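Trehalose monomycolate transport factor A (Mycolicibacterium smegmatis MC2 155, PDB 6T84) is required for MmpL3-dependent transport of trehalose monomycolate to the cell wall, and for growth and cell elongation. Local coordinates at residues Val86-Lys91 / Val129-Thr134; Trp102-Ile107 / Arg122-Arg127; Ile141-Gln146 / Leu150-Val155; Pro136-Ile141 / Arg159-Glu164. All coordinates share one frame; numbering follows the deposited sequence.

Contact 1: Val86-Lys91 / Val129-Thr134; sequences VDLRLK and VTFAHT
L88 on strand 86-90 meets F131 and A132 on helix 126-134, and this one leucine carries the strand's whole share of the contact. Its CB leaves the strand toward the helix but is still too far back to touch it. CG lies anti to the backbone N (chi1 176°), which carries the fork of the side chain on toward the helix, and the two methyls then divide the work. L88 CD2 comes to the edge of the F131 ring, close to its plane and 3.9 Å from F131 CE2, so it meets the rim of the phenyl group and not its face. CD1 reaches the other way, to the methyl of A132, with L88 CD1 and A132 CB 4.4 Å apart in a looser touch. No hydrogen bond crosses between the segments; all three residues are buried and the join is apolar. The polar neighbours of L88 on its strand form a two-pronged salt bridge, R89 NE 2.8 Å from D87 OD1 and R89 NH2 bonded to D87 OD2. L88 also packs on F172 of helix 159-175, on V112 of strand 110-114 and on M142 of strand 141-144, while F131 touches M142 too, and T168, Q171 and L175 of helix 159-175.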
loop_
_atom_site.group_PDB
_atom_site.type_symbol
_atom_site.label_atom_id
_atom_site.label_comp_id
_atom_site.label_asym_id
_atom_site.label_seq_id
_atom_site.Cartn_x
_atom_site.Cartn_y
_atom_site.Cartn_z
ATOM N N VAL A 86 -7.356 7.978 1.038
ATOM C CA VAL A 86 -8.185 6.900 1.611
ATOM C C VAL A 86 -7.245 5.895 2.252
ATOM O O VAL A 86 -6.226 5.516 1.646
ATOM C CB VAL A 86 -9.051 6.244 0.519
ATOM C CG1 VAL A 86 -9.899 5.045 1.108
ATOM C CG2 VAL A 86 -10.002 7.286 -0.129
ATOM N N ASP A 87 -7.599 5.429 3.459
ATOM C CA ASP A 87 -6.821 4.433 4.198
ATOM C C ASP A 87 -7.818 3.361 4.630
ATOM O O ASP A 87 -8.810 3.668 5.303
ATOM C CB ASP A 87 -6.182 5.131 5.414
ATOM C CG ASP A 87 -5.319 4.226 6.267
ATOM O OD1 ASP A 87 -5.857 3.206 6.731
ATOM O OD2 ASP A 87 -4.128 4.568 6.516
ATOM N N LEU A 88 -7.567 2.148 4.204
ATOM C CA LEU A 88 -8.424 0.976 4.478
ATOM C C LEU A 88 -7.559 0.003 5.280
ATOM O O LEU A 88 -6.582 -0.533 4.748
ATOM C CB LEU A 88 -8.807 0.374 3.118
ATOM C CG LEU A 88 -9.620 -0.920 3.088
ATOM C CD1 LEU A 88 -11.004 -0.654 3.695
ATOM C CD2 LEU A 88 -9.749 -1.483 1.646
ATOM N N ARG A 89 -7.910 -0.256 6.549
ATOM C CA ARG A 89 -7.035 -1.053 7.405
ATOM C C ARG A 89 -7.864 -1.995 8.263
ATOM O O ARG A 89 -9.055 -1.762 8.506
ATOM C CB ARG A 89 -6.119 -0.181 8.273
ATOM C CG ARG A 89 -6.856 0.758 9.162
ATOM C CD ARG A 89 -5.922 1.574 10.064
ATOM N NE ARG A 89 -5.000 2.399 9.253
ATOM C CZ ARG A 89 -3.810 2.818 9.676
ATOM N NH1 ARG A 89 -3.428 2.565 10.926
ATOM N NH2 ARG A 89 -2.995 3.532 8.873
ATOM N N LEU A 90 -7.232 -3.074 8.707
ATOM C CA LEU A 90 -7.971 -4.036 9.542
ATOM C C LEU A 90 -8.510 -3.329 10.784
ATOM O O LEU A 90 -7.857 -2.471 11.376
ATOM C CB LEU A 90 -7.015 -5.155 9.987
ATOM C CG LEU A 90 -6.448 -5.997 8.876
ATOM C CD1 LEU A 90 -5.510 -7.081 9.419
ATOM C CD2 LEU A 90 -7.569 -6.619 8.034
ATOM N N LYS A 91 -9.694 -3.754 11.227
ATOM C CA LYS A 91 -10.352 -3.107 12.365
ATOM C C LYS A 91 -9.538 -3.181 13.666
ATOM O O LYS A 91 -9.677 -2.297 14.533
ATOM C CB LYS A 91 -11.775 -3.662 12.521
ATOM C CG LYS A 91 -11.793 -5.082 12.916
ATOM C CD LYS A 91 -13.255 -5.564 13.021
ATOM C CE LYS A 91 -13.364 -6.973 13.611
ATOM N NZ LYS A 91 -13.107 -8.051 12.613
ATOM N N VAL A 129 -16.927 -2.465 -1.372
ATOM C CA VAL A 129 -17.405 -3.339 -0.293
ATOM C C VAL A 129 -16.940 -4.771 -0.534
ATOM O O VAL A 129 -16.418 -5.431 0.381
ATOM C CB VAL A 129 -18.941 -3.251 -0.173
ATOM C CG1 VAL A 129 -19.467 -4.326 0.808
ATOM C CG2 VAL A 129 -19.321 -1.850 0.331
ATOM N N THR A 130 -17.131 -5.279 -1.759
ATOM C CA THR A 130 -16.675 -6.640 -2.012
ATOM C C THR A 130 -15.176 -6.761 -1.761
ATOM O O THR A 130 -14.738 -7.709 -1.105
ATOM C CB THR A 130 -17.050 -7.062 -3.438
ATOM O OG1 THR A 130 -18.474 -6.960 -3.581
ATOM C CG2 THR A 130 -16.603 -8.498 -3.780
ATOM N N PHE A 131 -14.369 -5.815 -2.275
ATOM C CA PHE A 131 -12.924 -5.859 -2.081
ATOM C C PHE A 131 -12.538 -5.895 -0.593
ATOM O O PHE A 131 -11.626 -6.631 -0.199
ATOM C CB PHE A 131 -12.321 -4.638 -2.790
ATOM C CG PHE A 131 -10.821 -4.509 -2.622
ATOM C CD1 PHE A 131 -9.953 -5.375 -3.269
ATOM C CD2 PHE A 131 -10.311 -3.542 -1.797
ATOM C CE1 PHE A 131 -8.561 -5.267 -3.085
ATOM C CE2 PHE A 131 -8.922 -3.420 -1.608
ATOM C CZ PHE A 131 -8.058 -4.274 -2.273
ATOM N N ALA A 132 -13.150 -5.045 0.221
ATOM C CA ALA A 132 -12.783 -5.022 1.642
ATOM C C ALA A 132 -13.039 -6.366 2.320
ATOM O O ALA A 132 -12.355 -6.718 3.288
ATOM C CB ALA A 132 -13.555 -3.942 2.386
ATOM N N HIS A 133 -14.045 -7.084 1.841
ATOM C CA HIS A 133 -14.294 -8.438 2.361
ATOM C C HIS A 133 -13.402 -9.505 1.721
ATOM O O HIS A 133 -13.115 -10.529 2.373
ATOM C CB HIS A 133 -15.773 -8.807 2.082
ATOM C CG HIS A 133 -16.713 -8.180 3.043
ATOM N ND1 HIS A 133 -17.430 -7.027 2.823
ATOM C CD2 HIS A 133 -17.109 -8.634 4.249
ATOM C CE1 HIS A 133 -18.218 -6.795 3.866
ATOM N NE2 HIS A 133 -18.044 -7.769 4.732
ATOM N N THR A 134 -12.991 -9.353 0.446
ATOM C CA THR A 134 -12.249 -10.418 -0.235
ATOM C C THR A 134 -10.739 -10.286 -0.150
ATOM O O THR A 134 -10.037 -11.297 -0.237
ATOM C CB THR A 134 -12.636 -10.530 -1.717
ATOM O OG1 THR A 134 -12.401 -9.299 -2.374
ATOM C CG2 THR A 134 -14.126 -10.842 -1.902
#

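Contact 2: Trp102-Ile107 / Arg122-Arg127; sequences WLLGAI and RACDRR
L104 and I107 close on C124 from strand 102-107, an edge strand of the nine-stranded antiparallel sheet. This strand bears a classic beta bulge at L104 and G105, both of which face V112 of strand 110-114. In sequence order L104 comes first: its CG is anti to the backbone N (chi1 175°), which directs CD2 at the sulfur of C124. The same leucine side chain also packs on L117, A120 and R121 of helix 117-123. G105 follows in a nearly fully extended conformation that suits glycine, because a beta-carbon there would run into the carbonyl O of L104. The strand ends at I107, whose CD1 reaches the same sulfur from further along, with I107 CD1 and C124 SG 4.5 Å apart; I107 also touches V129, A132 and H133 of helix 126-134. C124 sits where helix 117-123 has ended, at the centre of an inverse gamma turn, and D125 beside it is the N-cap of the next helix, accepting a weak bond from R127 N. The sheet edge thus packs against the break between two helices. No hydrogen bond joins the segments, and the tighter of the two sulfur contacts is L104 CD2 to C124 SG, 4.0 Å.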
loop_
_atom_site.group_PDB
_atom_site.type_symbol
_atom_site.label_atom_id
_atom_site.label_comp_id
_atom_site.label_asym_id
_atom_site.label_seq_id
_atom_site.Cartn_x
_atom_site.Cartn_y
_atom_site.Cartn_z
ATOM N N TRP A 102 -10.205 11.099 8.976
ATOM C CA TRP A 102 -11.303 10.712 9.861
ATOM C C TRP A 102 -11.919 9.386 9.436
ATOM O O TRP A 102 -11.904 9.011 8.257
ATOM C CB TRP A 102 -12.405 11.767 9.840
ATOM C CG TRP A 102 -11.905 13.063 10.271
ATOM C CD1 TRP A 102 -11.706 13.477 11.558
ATOM C CD2 TRP A 102 -11.503 14.123 9.433
ATOM N NE1 TRP A 102 -11.224 14.765 11.576
ATOM C CE2 TRP A 102 -11.102 15.189 10.278
ATOM C CE3 TRP A 102 -11.509 14.313 8.049
ATOM C CZ2 TRP A 102 -10.651 16.388 9.779
ATOM C CZ3 TRP A 102 -11.053 15.525 7.559
ATOM C CH2 TRP A 102 -10.622 16.538 8.418
ATOM N N LEU A 103 -12.534 8.707 10.409
ATOM C CA LEU A 103 -13.273 7.467 10.140
ATOM C C LEU A 103 -14.508 7.734 9.284
ATOM O O LEU A 103 -15.400 8.495 9.702
ATOM C CB LEU A 103 -13.691 6.826 11.446
ATOM C CG LEU A 103 -14.506 5.525 11.359
ATOM C CD1 LEU A 103 -13.734 4.381 10.740
ATOM C CD2 LEU A 103 -15.016 5.196 12.793
ATOM N N LEU A 104 -14.571 7.094 8.110
ATOM C CA LEU A 104 -15.797 7.043 7.315
ATOM C C LEU A 104 -16.727 5.912 7.760
ATOM O O LEU A 104 -17.942 6.127 7.897
ATOM C CB LEU A 104 -15.429 6.868 5.833
ATOM C CG LEU A 104 -16.641 6.674 4.890
ATOM C CD1 LEU A 104 -17.586 7.882 4.911
ATOM C CD2 LEU A 104 -16.255 6.306 3.455
ATOM N N GLY A 105 -16.208 4.708 7.979
ATOM C CA GLY A 105 -17.090 3.630 8.417
ATOM C C GLY A 105 -16.377 2.284 8.354
ATOM O O GLY A 105 -15.233 2.178 7.907
ATOM N N ALA A 106 -17.038 1.266 8.859
ATOM C CA ALA A 106 -16.537 -0.101 8.821
ATOM C C ALA A 106 -17.012 -0.799 7.560
ATOM O O ALA A 106 -18.155 -0.592 7.091
ATOM C CB ALA A 106 -17.084 -0.895 9.993
ATOM N N ILE A 107 -16.164 -1.693 7.042
ATOM C CA ILE A 107 -16.576 -2.646 6.006
ATOM C C ILE A 107 -15.967 -3.986 6.366
ATOM O O ILE A 107 -14.769 -4.209 6.154
ATOM C CB ILE A 107 -16.162 -2.258 4.580
ATOM C CG1 ILE A 107 -16.507 -0.812 4.238
ATOM C CG2 ILE A 107 -16.798 -3.251 3.565
ATOM C CD1 ILE A 107 -15.943 -0.368 2.839
ATOM N N ARG A 122 -17.978 8.319 -2.240
ATOM C CA ARG A 122 -18.184 8.027 -3.657
ATOM C C ARG A 122 -17.356 6.832 -4.104
ATOM O O ARG A 122 -17.828 6.001 -4.892
ATOM C CB ARG A 122 -17.862 9.252 -4.502
ATOM C CG ARG A 122 -18.910 10.351 -4.346
ATOM C CD ARG A 122 -18.743 11.479 -5.378
ATOM N NE ARG A 122 -17.360 11.938 -5.493
ATOM C CZ ARG A 122 -16.857 12.995 -4.858
ATOM N NH1 ARG A 122 -17.638 13.715 -4.050
ATOM N NH2 ARG A 122 -15.573 13.330 -5.034
ATOM N N ALA A 123 -16.123 6.718 -3.599
ATOM C CA ALA A 123 -15.273 5.572 -3.922
ATOM C C ALA A 123 -15.742 4.285 -3.255
ATOM O O ALA A 123 -15.371 3.206 -3.715
ATOM C CB ALA A 123 -13.820 5.875 -3.508
ATOM N N CYS A 124 -16.554 4.361 -2.205
ATOM C CA CYS A 124 -16.930 3.149 -1.466
ATOM C C CYS A 124 -18.264 2.587 -1.967
ATOM O O CYS A 124 -19.278 2.538 -1.251
ATOM C CB CYS A 124 -16.987 3.444 0.022
ATOM S SG CYS A 124 -15.344 3.540 0.772
ATOM N N ASP A 125 -18.242 2.105 -3.193
ATOM C CA ASP A 125 -19.439 1.499 -3.769
ATOM C C ASP A 125 -19.392 -0.025 -3.587
ATOM O O ASP A 125 -18.564 -0.556 -2.834
ATOM C CB ASP A 125 -19.582 1.906 -5.244
ATOM C CG ASP A 125 -18.507 1.273 -6.130
ATOM O OD1 ASP A 125 -17.544 0.645 -5.643
ATOM O OD2 ASP A 125 -18.638 1.431 -7.346
ATOM N N ARG A 126 -20.221 -0.744 -4.336
ATOM C CA ARG A 126 -20.301 -2.200 -4.205
ATOM C C ARG A 126 -18.948 -2.870 -4.463
ATOM O O ARG A 126 -18.582 -3.854 -3.799
ATOM C CB ARG A 126 -21.376 -2.687 -5.206
ATOM C CG ARG A 126 -21.691 -4.136 -5.238
ATOM C CD ARG A 126 -22.912 -4.320 -6.155
ATOM N NE ARG A 126 -22.603 -4.140 -7.574
ATOM C CZ ARG A 126 -23.515 -4.120 -8.547
ATOM N NH1 ARG A 126 -24.804 -4.244 -8.272
ATOM N NH2 ARG A 126 -23.135 -3.963 -9.804
ATOM N N ARG A 127 -18.174 -2.355 -5.437
ATOM C CA ARG A 127 -16.902 -2.997 -5.716
ATOM C C ARG A 127 -15.951 -2.817 -4.555
ATOM O O ARG A 127 -15.187 -3.746 -4.222
ATOM C CB ARG A 127 -16.304 -2.428 -6.991
ATOM C CG ARG A 127 -17.037 -2.864 -8.274
ATOM C CD ARG A 127 -16.328 -2.254 -9.509
ATOM N NE ARG A 127 -14.881 -2.500 -9.504
ATOM C CZ ARG A 127 -13.984 -1.782 -10.183
ATOM N NH1 ARG A 127 -14.379 -0.757 -10.924
ATOM N NH2 ARG A 127 -12.687 -2.081 -10.115
#

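Contact 3: Ile141-Gln146 / Leu150-Val155; sequences IMWNEQ and LVAMPV
One face of the W143 indole is covered by the side chain of L150 on the partner strand. L150 CB stands 3.6 Å from the centroid of the six-membered ring of W143 and only 6° off its normal, a CH-pi contact. The leucine methyls spread over the same ring system, L150 CD1 at 3.7 Å from W143 NE1 and L150 CD2 beside CZ2. At the rim A152 CB meets CZ3 near the ring plane, and the carbonyl O of I141 also lies at the ring edge, in its plane. Another edge is polar: W143 NE1 donates to E145 OE2 over 2.8 Å, exactly in the ring plane, and the oxygen receives it on its anti lone pair. The backbone amides of K37 and R38 hold the same carboxylate, so an acceptor that is itself held in place helps set the rotation of the indole. W143 has CG between its backbone N and carbonyl carbon (chi1 75°), which swings the ring across to L150.

On the opposite face of the sheet M142 and V151 run side by side, M142 CG and V151 CG2 being 3.8 Å apart, and both pack on helix 159-175. Hydrogen-bonded pairs W143-L150 and I141-A152 flank this non-hydrogen-bonded pair; L150 N to W143 O and A152 N to I141 O are both 2.8 Å, whereas I141 N to A152 O is weak. This is an antiparallel beta hairpin, lying at the middle of the nine-stranded sheet.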
loop_
_atom_site.group_PDB
_atom_site.type_symbol
_atom_site.label_atom_id
_atom_site.label_comp_id
_atom_site.label_asym_id
_atom_site.label_seq_id
_atom_site.Cartn_x
_atom_site.Cartn_y
_atom_site.Cartn_z
ATOM N N ILE A 141 -2.850 -2.776 5.926
ATOM C CA ILE A 141 -3.112 -1.353 5.761
ATOM C C ILE A 141 -2.916 -1.068 4.277
ATOM O O ILE A 141 -1.872 -1.396 3.706
ATOM C CB ILE A 141 -2.167 -0.479 6.609
ATOM C CG1 ILE A 141 -2.266 -0.778 8.117
ATOM C CG2 ILE A 141 -2.467 0.996 6.370
ATOM C CD1 ILE A 141 -1.201 -0.060 8.934
ATOM N N MET A 142 -3.926 -0.477 3.639
ATOM C CA MET A 142 -3.850 -0.041 2.248
ATOM C C MET A 142 -4.224 1.425 2.218
ATOM O O MET A 142 -5.198 1.835 2.866
ATOM C CB MET A 142 -4.864 -0.800 1.354
ATOM C CG MET A 142 -4.721 -2.307 1.478
ATOM S SD MET A 142 -5.807 -3.123 0.309
ATOM C CE MET A 142 -6.856 -3.977 1.447
ATOM N N TRP A 143 -3.489 2.232 1.437
ATOM C CA TRP A 143 -3.783 3.658 1.437
ATOM C C TRP A 143 -3.208 4.261 0.181
ATOM O O TRP A 143 -2.374 3.654 -0.481
ATOM C CB TRP A 143 -3.253 4.390 2.678
ATOM C CG TRP A 143 -1.737 4.628 2.696
ATOM C CD1 TRP A 143 -1.123 5.833 2.449
ATOM C CD2 TRP A 143 -0.677 3.685 2.998
ATOM N NE1 TRP A 143 0.251 5.692 2.593
ATOM C CE2 TRP A 143 0.552 4.396 2.907
ATOM C CE3 TRP A 143 -0.648 2.315 3.357
ATOM C CZ2 TRP A 143 1.786 3.797 3.158
ATOM C CZ3 TRP A 143 0.570 1.718 3.565
ATOM C CH2 TRP A 143 1.772 2.465 3.497
ATOM N N ASN A 144 -3.663 5.456 -0.145
ATOM C CA ASN A 144 -3.006 6.199 -1.203
ATOM C C ASN A 144 -2.468 7.524 -0.702
ATOM O O ASN A 144 -2.889 8.075 0.324
ATOM C CB ASN A 144 -3.912 6.456 -2.379
ATOM C CG ASN A 144 -4.945 7.527 -2.051
ATOM O OD1 ASN A 144 -5.915 7.288 -1.272
ATOM N ND2 ASN A 144 -4.756 8.727 -2.624
ATOM N N GLU A 145 -1.481 8.011 -1.458
ATOM C CA GLU A 145 -0.975 9.373 -1.337
ATOM C C GLU A 145 -1.165 10.012 -2.708
ATOM O O GLU A 145 -1.898 9.489 -3.548
ATOM C CB GLU A 145 0.468 9.383 -0.805
ATOM C CG GLU A 145 0.494 8.698 0.568
ATOM C CD GLU A 145 1.781 8.737 1.322
ATOM O OE1 GLU A 145 2.582 9.658 1.108
ATOM O OE2 GLU A 145 1.980 7.862 2.193
ATOM N N GLN A 146 -0.527 11.163 -2.956
ATOM C CA GLN A 146 -0.906 11.889 -4.152
ATOM C C GLN A 146 -0.710 11.067 -5.427
ATOM O O GLN A 146 -1.595 11.020 -6.289
ATOM C CB GLN A 146 -0.129 13.196 -4.233
ATOM C CG GLN A 146 -0.592 14.029 -5.438
ATOM C CD GLN A 146 -0.009 15.412 -5.462
ATOM O OE1 GLN A 146 0.144 16.043 -4.425
ATOM N NE2 GLN A 146 0.315 15.893 -6.656
ATOM N N LEU A 150 -0.561 2.164 -1.939
ATOM C CA LEU A 150 0.340 1.300 -1.179
ATOM C C LEU A 150 -0.416 0.257 -0.370
ATOM O O LEU A 150 -1.554 0.483 0.085
ATOM C CB LEU A 150 1.174 2.140 -0.196
ATOM C CG LEU A 150 2.031 3.254 -0.866
ATOM C CD1 LEU A 150 1.262 4.591 -0.796
ATOM C CD2 LEU A 150 3.372 3.374 -0.202
ATOM N N VAL A 151 0.244 -0.877 -0.181
ATOM C CA VAL A 151 -0.231 -1.940 0.699
ATOM C C VAL A 151 0.907 -2.323 1.645
ATOM O O VAL A 151 2.040 -2.550 1.202
ATOM C CB VAL A 151 -0.690 -3.170 -0.113
ATOM C CG1 VAL A 151 -0.956 -4.393 0.843
ATOM C CG2 VAL A 151 -1.889 -2.823 -1.069
ATOM N N ALA A 152 0.598 -2.427 2.943
ATOM C CA ALA A 152 1.545 -2.891 3.938
ATOM C C ALA A 152 1.096 -4.252 4.437
ATOM O O ALA A 152 -0.099 -4.460 4.733
ATOM C CB ALA A 152 1.676 -1.909 5.105
ATOM N N MET A 153 2.022 -5.198 4.501
ATOM C CA MET A 153 1.775 -6.536 5.024
ATOM C C MET A 153 2.865 -6.923 6.008
ATOM O O MET A 153 3.924 -6.287 6.068
ATOM C CB MET A 153 1.718 -7.553 3.864
ATOM C CG MET A 153 3.022 -7.793 3.114
ATOM S SD MET A 153 2.874 -8.885 1.664
ATOM C CE MET A 153 2.238 -7.716 0.503
ATOM N N PRO A 154 2.671 -7.993 6.774
ATOM C CA PRO A 154 3.744 -8.439 7.685
ATOM C C PRO A 154 5.035 -8.788 6.928
ATOM O O PRO A 154 5.009 -9.282 5.800
ATOM C CB PRO A 154 3.140 -9.663 8.384
ATOM C CG PRO A 154 1.655 -9.389 8.307
ATOM C CD PRO A 154 1.425 -8.772 6.945
ATOM N N VAL A 155 6.180 -8.555 7.591
ATOM C CA VAL A 155 7.472 -8.865 6.969
ATOM C C VAL A 155 7.667 -10.349 6.835
ATOM O O VAL A 155 8.493 -10.798 6.041
ATOM C CB VAL A 155 8.653 -8.231 7.731
ATOM C CG1 VAL A 155 9.974 -8.562 7.058
ATOM C CG2 VAL A 155 8.528 -6.774 7.746
#

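Contact 4: Pro136-Ile141 / Arg159-Glu164; sequences PDCAEI and RAQWDE
Although E164 and Q161 are both polar, they meet P136 and C138 without a single hydrogen bond across the contact; carbons and polar ends alike rest against the proline ring and the cysteine side chain. P136 CG lies 3.6 Å from E164 CG, the pyrrolidine ring and the glutamate chain crossing at a slant. E164 has CG anti to the backbone N (chi1 -176°) and then bends at its second torsion, which brings the carboxylate back beside the proline, with E164 OE2 3.7 Å from P136 CD. One turn earlier on the helix, the extended side chain of Q161 reaches C138 with its amide end: Q161 NE2 is 4.0 Å from C138 CB, while C138 SG lies near Q161 CG.

The loop is itself folded into a turn. P136 to A139 form a type I turn, closed by A139 N to P136 O at 3.0 Å, and A139 is the centre of an inverse gamma turn. R110 NH2 binds the carbonyl oxygens of both P136 and A139, tying the turn to strand 110-114. Next along the chain, E140 and I141 make a classic beta bulge against A152.

The loop thus leads from helix 126-134 into strand 141-144 while leaning on the first turns of helix 159-175, where P136 and A139 also touch T168. W162, pointing away from the loop, packs on helix 10-21, stacking edge-to-face with W17 and making a cation-pi contact with R14.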
loop_
_atom_site.group_PDB
_atom_site.type_symbol
_atom_site.label_atom_id
_atom_site.label_comp_id
_atom_site.label_asym_id
_atom_site.label_seq_id
_atom_site.Cartn_x
_atom_site.Cartn_y
_atom_site.Cartn_z
ATOM N N PRO A 136 -7.038 -10.343 1.070
ATOM C CA PRO A 136 -6.474 -11.164 2.157
ATOM C C PRO A 136 -6.179 -10.354 3.415
ATOM O O PRO A 136 -5.842 -9.166 3.359
ATOM C CB PRO A 136 -5.170 -11.732 1.547
ATOM C CG PRO A 136 -4.821 -10.753 0.460
ATOM C CD PRO A 136 -6.171 -10.264 -0.116
ATOM N N ASP A 137 -6.278 -11.023 4.568
ATOM C CA ASP A 137 -5.965 -10.330 5.808
ATOM C C ASP A 137 -4.502 -9.892 5.862
ATOM O O ASP A 137 -4.183 -9.009 6.638
ATOM C CB ASP A 137 -6.312 -11.173 7.043
ATOM C CG ASP A 137 -7.788 -11.574 7.095
ATOM O OD1 ASP A 137 -8.702 -10.732 6.871
ATOM O OD2 ASP A 137 -8.032 -12.760 7.376
ATOM N N CYS A 138 -3.622 -10.467 5.047
ATOM C CA CYS A 138 -2.231 -10.017 5.072
ATOM C C CYS A 138 -2.106 -8.576 4.574
ATOM O O CYS A 138 -1.110 -7.896 4.891
ATOM C CB CYS A 138 -1.328 -11.000 4.279
ATOM S SG CYS A 138 -1.496 -11.023 2.446
ATOM N N ALA A 139 -3.076 -8.091 3.789
ATOM C CA ALA A 139 -3.082 -6.689 3.345
ATOM C C ALA A 139 -3.645 -5.843 4.480
ATOM O O ALA A 139 -4.813 -5.463 4.510
ATOM C CB ALA A 139 -3.890 -6.568 2.059
ATOM N N GLU A 140 -2.789 -5.577 5.470
ATOM C CA GLU A 140 -3.248 -5.028 6.746
ATOM C C GLU A 140 -3.646 -3.568 6.629
ATOM O O GLU A 140 -4.646 -3.148 7.219
ATOM C CB GLU A 140 -2.155 -5.172 7.803
ATOM C CG GLU A 140 -1.781 -6.642 8.105
ATOM C CD GLU A 140 -1.117 -6.828 9.466
ATOM O OE1 GLU A 140 -1.185 -7.953 9.990
ATOM O OE2 GLU A 140 -0.563 -5.838 10.020
ATOM N N ILE A 141 -2.850 -2.776 5.926
ATOM C CA ILE A 141 -3.112 -1.353 5.761
ATOM C C ILE A 141 -2.916 -1.068 4.277
ATOM O O ILE A 141 -1.872 -1.396 3.706
ATOM C CB ILE A 141 -2.167 -0.479 6.609
ATOM C CG1 ILE A 141 -2.266 -0.778 8.117
ATOM C CG2 ILE A 141 -2.467 0.996 6.370
ATOM C CD1 ILE A 141 -1.201 -0.060 8.934
ATOM N N ARG A 159 6.541 -15.532 -0.704
ATOM C CA ARG A 159 6.418 -15.109 -2.103
ATOM C C ARG A 159 5.014 -15.190 -2.647
ATOM O O ARG A 159 4.628 -14.336 -3.446
ATOM C CB ARG A 159 7.434 -15.737 -3.081
ATOM C CG ARG A 159 7.165 -17.107 -3.535
ATOM C CD ARG A 159 8.203 -17.526 -4.570
ATOM N NE ARG A 159 8.006 -16.935 -5.899
ATOM C CZ ARG A 159 8.954 -16.867 -6.853
ATOM N NH1 ARG A 159 10.222 -17.306 -6.642
ATOM N NH2 ARG A 159 8.661 -16.321 -8.010
ATOM N N ALA A 160 4.230 -16.170 -2.209
ATOM C CA ALA A 160 2.835 -16.203 -2.628
ATOM C C ALA A 160 2.100 -14.969 -2.107
ATOM O O ALA A 160 1.286 -14.395 -2.823
ATOM C CB ALA A 160 2.148 -17.500 -2.132
ATOM N N GLN A 161 2.415 -14.524 -0.890
ATOM C CA GLN A 161 1.794 -13.313 -0.366
ATOM C C GLN A 161 2.294 -12.061 -1.090
ATOM O O GLN A 161 1.519 -11.107 -1.256
ATOM C CB GLN A 161 2.025 -13.196 1.131
ATOM C CG GLN A 161 1.038 -14.162 1.825
ATOM C CD GLN A 161 1.407 -14.477 3.249
ATOM O OE1 GLN A 161 2.576 -14.651 3.570
ATOM N NE2 GLN A 161 0.398 -14.577 4.117
ATOM N N TRP A 162 3.558 -12.042 -1.543
ATOM C CA TRP A 162 4.014 -10.902 -2.346
ATOM C C TRP A 162 3.263 -10.852 -3.658
ATOM O O TRP A 162 2.815 -9.773 -4.072
ATOM C CB TRP A 162 5.535 -10.962 -2.605
ATOM C CG TRP A 162 6.359 -11.102 -1.348
ATOM C CD1 TRP A 162 6.007 -10.719 -0.079
ATOM C CD2 TRP A 162 7.649 -11.729 -1.249
ATOM N NE1 TRP A 162 7.014 -11.067 0.803
ATOM C CE2 TRP A 162 8.021 -11.705 0.116
ATOM C CE3 TRP A 162 8.517 -12.327 -2.187
ATOM C CZ2 TRP A 162 9.227 -12.277 0.582
ATOM C CZ3 TRP A 162 9.725 -12.849 -1.737
ATOM C CH2 TRP A 162 10.073 -12.823 -0.362
ATOM N N ASP A 163 3.063 -12.007 -4.312
ATOM C CA ASP A 163 2.264 -12.016 -5.542
ATOM C C ASP A 163 0.819 -11.582 -5.268
ATOM O O ASP A 163 0.251 -10.803 -6.040
ATOM C CB ASP A 163 2.280 -13.410 -6.149
ATOM C CG ASP A 163 3.503 -13.669 -6.995
ATOM O OD1 ASP A 163 4.208 -12.691 -7.349
ATOM O OD2 ASP A 163 3.730 -14.845 -7.348
ATOM N N GLU A 164 0.198 -12.064 -4.176
ATOM C CA GLU A 164 -1.147 -11.614 -3.911
ATOM C C GLU A 164 -1.164 -10.125 -3.579
ATOM O O GLU A 164 -2.106 -9.413 -3.911
ATOM C CB GLU A 164 -1.706 -12.433 -2.745
ATOM C CG GLU A 164 -3.187 -12.136 -2.400
ATOM C CD GLU A 164 -4.185 -12.234 -3.577
ATOM O OE1 GLU A 164 -3.953 -12.966 -4.570
ATOM O OE2 GLU A 164 -5.236 -11.563 -3.493
#

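Within this N-terminal, probably cytoplasmic part of the protein, strand 86-90 opens contact 1. Strand 102-107 then opens contact 2, which closes at 122-127 before helix 126-134 closes contact 1, so the shorter loop lies wholly within the longer. The two meet where I107 packs on A132. Contact 4 opens next, at 136-141, and the hairpin of contact 3 is completed within its span before helix 159-175 closes it; the two share I141. These two pairs follow in series and do not cross. Contacts 1 and 2 join the sheet to helix 126-134 and the break before it, contact 3 binds two strands, and contact 4 sets the loop before strand 141-144 against helix 159-175.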